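Local coordinates for protein cytochrome C2, ISO-2 (Rhodospirillum centenum, PDB 1JDL) that carries electrons through a covalently bound heme c, donating them to the oxidized bacteriochlorophyll of photosynthetic purple bacteria, at residues Asn48-Asn53 with Gly94-Met98. Residues are numbered along the deposited sequence.
Sequences NYSAIN and GSTKM. With HEM (protoporphyrin IX containing Fe), chain B.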
loop_
_atom_site.group_PDB
_atom_site.type_symbol
_atom_site.label_atom_id
_atom_site.label_comp_id
_atom_site.label_asym_id
_atom_site.label_seq_id
_atom_site.Cartn_x
_atom_site.Cartn_y
_atom_site.Cartn_z
ATOM N N ASN A 48 12.743 -4.035 3.800
ATOM C CA ASN A 48 12.626 -4.208 5.244
ATOM C C ASN A 48 11.438 -3.426 5.785
ATOM O O ASN A 48 11.500 -2.211 5.995
ATOM C CB ASN A 48 13.917 -3.784 5.947
ATOM C CG ASN A 48 15.034 -4.784 5.748
ATOM O OD1 ASN A 48 14.825 -5.994 5.873
ATOM N ND2 ASN A 48 16.229 -4.290 5.448
ATOM N N TYR A 49 10.351 -4.160 5.996
ATOM C CA TYR A 49 9.091 -3.624 6.487
ATOM C C TYR A 49 9.042 -3.378 7.987
ATOM O O TYR A 49 9.838 -3.925 8.747
ATOM C CB TYR A 49 7.968 -4.599 6.145
ATOM C CG TYR A 49 7.634 -4.676 4.679
ATOM C CD1 TYR A 49 6.736 -3.777 4.104
ATOM C CD2 TYR A 49 8.197 -5.662 3.871
ATOM C CE1 TYR A 49 6.397 -3.868 2.751
ATOM C CE2 TYR A 49 7.871 -5.759 2.524
ATOM C CZ TYR A 49 6.968 -4.866 1.973
ATOM O OH TYR A 49 6.602 -5.009 0.659
ATOM N N SER A 50 8.083 -2.559 8.402
ATOM C CA SER A 50 7.870 -2.288 9.816
ATOM C C SER A 50 7.208 -3.555 10.353
ATOM O O SER A 50 6.675 -4.357 9.581
ATOM C CB SER A 50 6.912 -1.114 9.999
ATOM O OG SER A 50 5.639 -1.435 9.461
ATOM N N ALA A 51 7.233 -3.738 11.667
ATOM C CA ALA A 51 6.614 -4.911 12.258
ATOM C C ALA A 51 5.114 -4.933 11.962
ATOM O O ALA A 51 4.550 -5.983 11.682
ATOM C CB ALA A 51 6.849 -4.923 13.760
ATOM N N ILE A 52 4.474 -3.769 12.020
ATOM C CA ILE A 52 3.039 -3.697 11.780
ATOM C C ILE A 52 2.619 -4.020 10.338
ATOM O O ILE A 52 1.607 -4.688 10.129
ATOM C CB ILE A 52 2.481 -2.309 12.236
ATOM C CG1 ILE A 52 0.965 -2.390 12.447
ATOM C CG2 ILE A 52 2.880 -1.224 11.255
ATOM C CD1 ILE A 52 0.160 -2.540 11.203
ATOM N N ASN A 53 3.386 -3.570 9.349
ATOM C CA ASN A 53 3.061 -3.859 7.953
ATOM C C ASN A 53 3.265 -5.362 7.715
ATOM O O ASN A 53 2.470 -6.009 7.040
ATOM C CB ASN A 53 3.965 -3.045 7.019
ATOM C CG ASN A 53 3.483 -3.053 5.577
ATOM O OD1 ASN A 53 3.097 -4.089 5.044
ATOM N ND2 ASN A 53 3.523 -1.893 4.936
ATOM N N GLY A 94 2.434 -0.740 17.144
ATOM C CA GLY A 94 3.483 -0.040 16.421
ATOM C C GLY A 94 2.944 0.913 15.367
ATOM O O GLY A 94 1.738 1.152 15.293
ATOM N N SER A 95 3.840 1.461 14.549
ATOM C CA SER A 95 3.456 2.392 13.496
ATOM C C SER A 95 4.137 2.033 12.175
ATOM O O SER A 95 5.242 1.487 12.164
ATOM C CB SER A 95 3.833 3.818 13.904
ATOM O OG SER A 95 3.614 4.730 12.844
ATOM N N THR A 96 3.474 2.330 11.062
ATOM C CA THR A 96 4.044 2.045 9.745
ATOM C C THR A 96 5.074 3.108 9.357
ATOM O O THR A 96 4.996 4.256 9.800
ATOM C CB THR A 96 2.944 2.000 8.644
ATOM O OG1 THR A 96 3.546 1.774 7.361
ATOM C CG2 THR A 96 2.189 3.318 8.596
ATOM N N LYS A 97 6.035 2.713 8.528
ATOM C CA LYS A 97 7.081 3.613 8.061
ATOM C C LYS A 97 6.576 4.580 6.998
ATOM O O LYS A 97 7.274 5.537 6.652
ATOM C CB LYS A 97 8.257 2.818 7.484
ATOM C CG LYS A 97 9.035 1.998 8.497
ATOM C CD LYS A 97 10.183 1.261 7.818
ATOM C CE LYS A 97 10.960 0.411 8.807
ATOM N NZ LYS A 97 12.121 -0.251 8.161
ATOM N N MET A 98 5.384 4.329 6.462
ATOM C CA MET A 98 4.841 5.220 5.440
ATOM C C MET A 98 4.158 6.416 6.070
ATOM O O MET A 98 3.018 6.319 6.542
ATOM C CB MET A 98 3.848 4.495 4.532
ATOM C CG MET A 98 3.300 5.397 3.419
ATOM S SD MET A 98 2.454 4.482 2.122
ATOM C CE MET A 98 1.109 5.588 1.762
HETATM C CHA HEM B . 4.231 1.083 1.842
HETATM C CHB HEM B . 1.261 2.834 -1.531
HETATM C CHC HEM B . 3.370 7.162 -1.109
HETATM C CHD HEM B . 6.647 5.262 1.826
HETATM C C1A HEM B . 3.189 1.199 0.919
HETATM C C2A HEM B . 2.230 0.158 0.638
HETATM C C3A HEM B . 1.396 0.666 -0.309
HETATM C C4A HEM B . 1.856 2.002 -0.607
HETATM C CMA HEM B . 0.170 -0.004 -0.910
HETATM C CAA HEM B . 2.282 -1.274 1.188
HETATM C CBA HEM B . 3.144 -2.094 0.230
HETATM C CGA HEM B . 3.411 -3.529 0.695
HETATM O O1A HEM B . 2.845 -3.964 1.718
HETATM O O2A HEM B . 4.192 -4.229 0.019
HETATM C C1B HEM B . 1.606 4.164 -1.723
HETATM C C2B HEM B . 0.944 5.059 -2.639
HETATM C C3B HEM B . 1.403 6.309 -2.329
HETATM C C4B HEM B . 2.496 6.140 -1.449
HETATM C CMB HEM B . -0.034 4.634 -3.725
HETATM C CAB HEM B . 0.812 7.576 -2.516
HETATM C CBB HEM B . -0.550 7.905 -3.101
HETATM C C1C HEM B . 4.413 7.036 -0.239
HETATM C C2C HEM B . 5.324 8.102 0.123
HETATM C C3C HEM B . 6.127 7.590 1.071
HETATM C C4C HEM B . 5.879 6.163 1.104
HETATM C CMC HEM B . 5.364 9.508 -0.479
HETATM C CAC HEM B . 6.931 8.253 2.024
HETATM C CBC HEM B . 7.297 9.728 2.147
HETATM C C1D HEM B . 6.328 3.939 2.029
HETATM C C2D HEM B . 7.051 3.065 2.923
HETATM C C3D HEM B . 6.334 1.904 3.000
HETATM C C4D HEM B . 5.177 2.083 2.116
HETATM C CMD HEM B . 8.329 3.393 3.700
HETATM C CAD HEM B . 6.628 0.714 3.918
HETATM C CBD HEM B . 5.835 0.948 5.209
HETATM C CGD HEM B . 6.118 -0.071 6.295
HETATM O O1D HEM B . 5.541 0.077 7.394
HETATM O O2D HEM B . 6.905 -1.015 6.064
HETATM N NA HEM B . 2.945 2.336 0.168
HETATM N NB HEM B . 2.574 4.825 -0.995
HETATM N NC HEM B . 4.748 5.847 0.386
HETATM N ND HEM B . 5.185 3.340 1.525
HETATM FE FE HEM B . 3.837 4.108 0.297
HETATM O O HOH W 1 5.570 -1.429 13.453
#
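K97, I52 and S50 carry most of this contact, in which the start of helix 51-58 meets the loop leading to the heme ligand M98. K97, its chain extended from CB outward (chi2 to chi4 all t), runs past S50, K97 CG lying 4.1 Å from S50 CB, and its NZ donates a 3.0 Å hydrogen bond to N48 O, the one direct hydrogen bond between 48-53 and 94-98. I52 lays CG2 against the loop backbone, 3.6 Å from both S95 C and T96 N; its side chain also touches L79 and L83 of helix 75-85, so the loop backbone and that helix share one apolar residue. Beside it a water accepts from I52 N (3.0 Å) and donates to S95 O (3.2 Å), linking the first turn of the helix to the loop. S50 is the N-cap of helix 51-58: S50 OG accepts from N53 N at 3.1 Å, and S50 OG donates to HEM O1D at 2.6 Å. The same propionate oxygen receives T96 OG1 (2.6 Å) and K97 N (2.9 Å), while S50 N holds the other oxygen, O2D, at 3.0 Å, so both segments converge on one carboxylate. T96 OG1 also accepts from M98 N at 3.3 Å, an ST turn that ends at the ligand residue. Y49 OH donates to HEM O2A of the second propionate at 2.6 Å, so 48-53 holds both propionates. M98 SD binds FE at 2.3 Å, with H19 as the other axial ligand. The arrangement is the heme-propionate pocket of a class I cytochrome c with His-Met coordination, where methionine loop and helix N-terminus together bind one propionate.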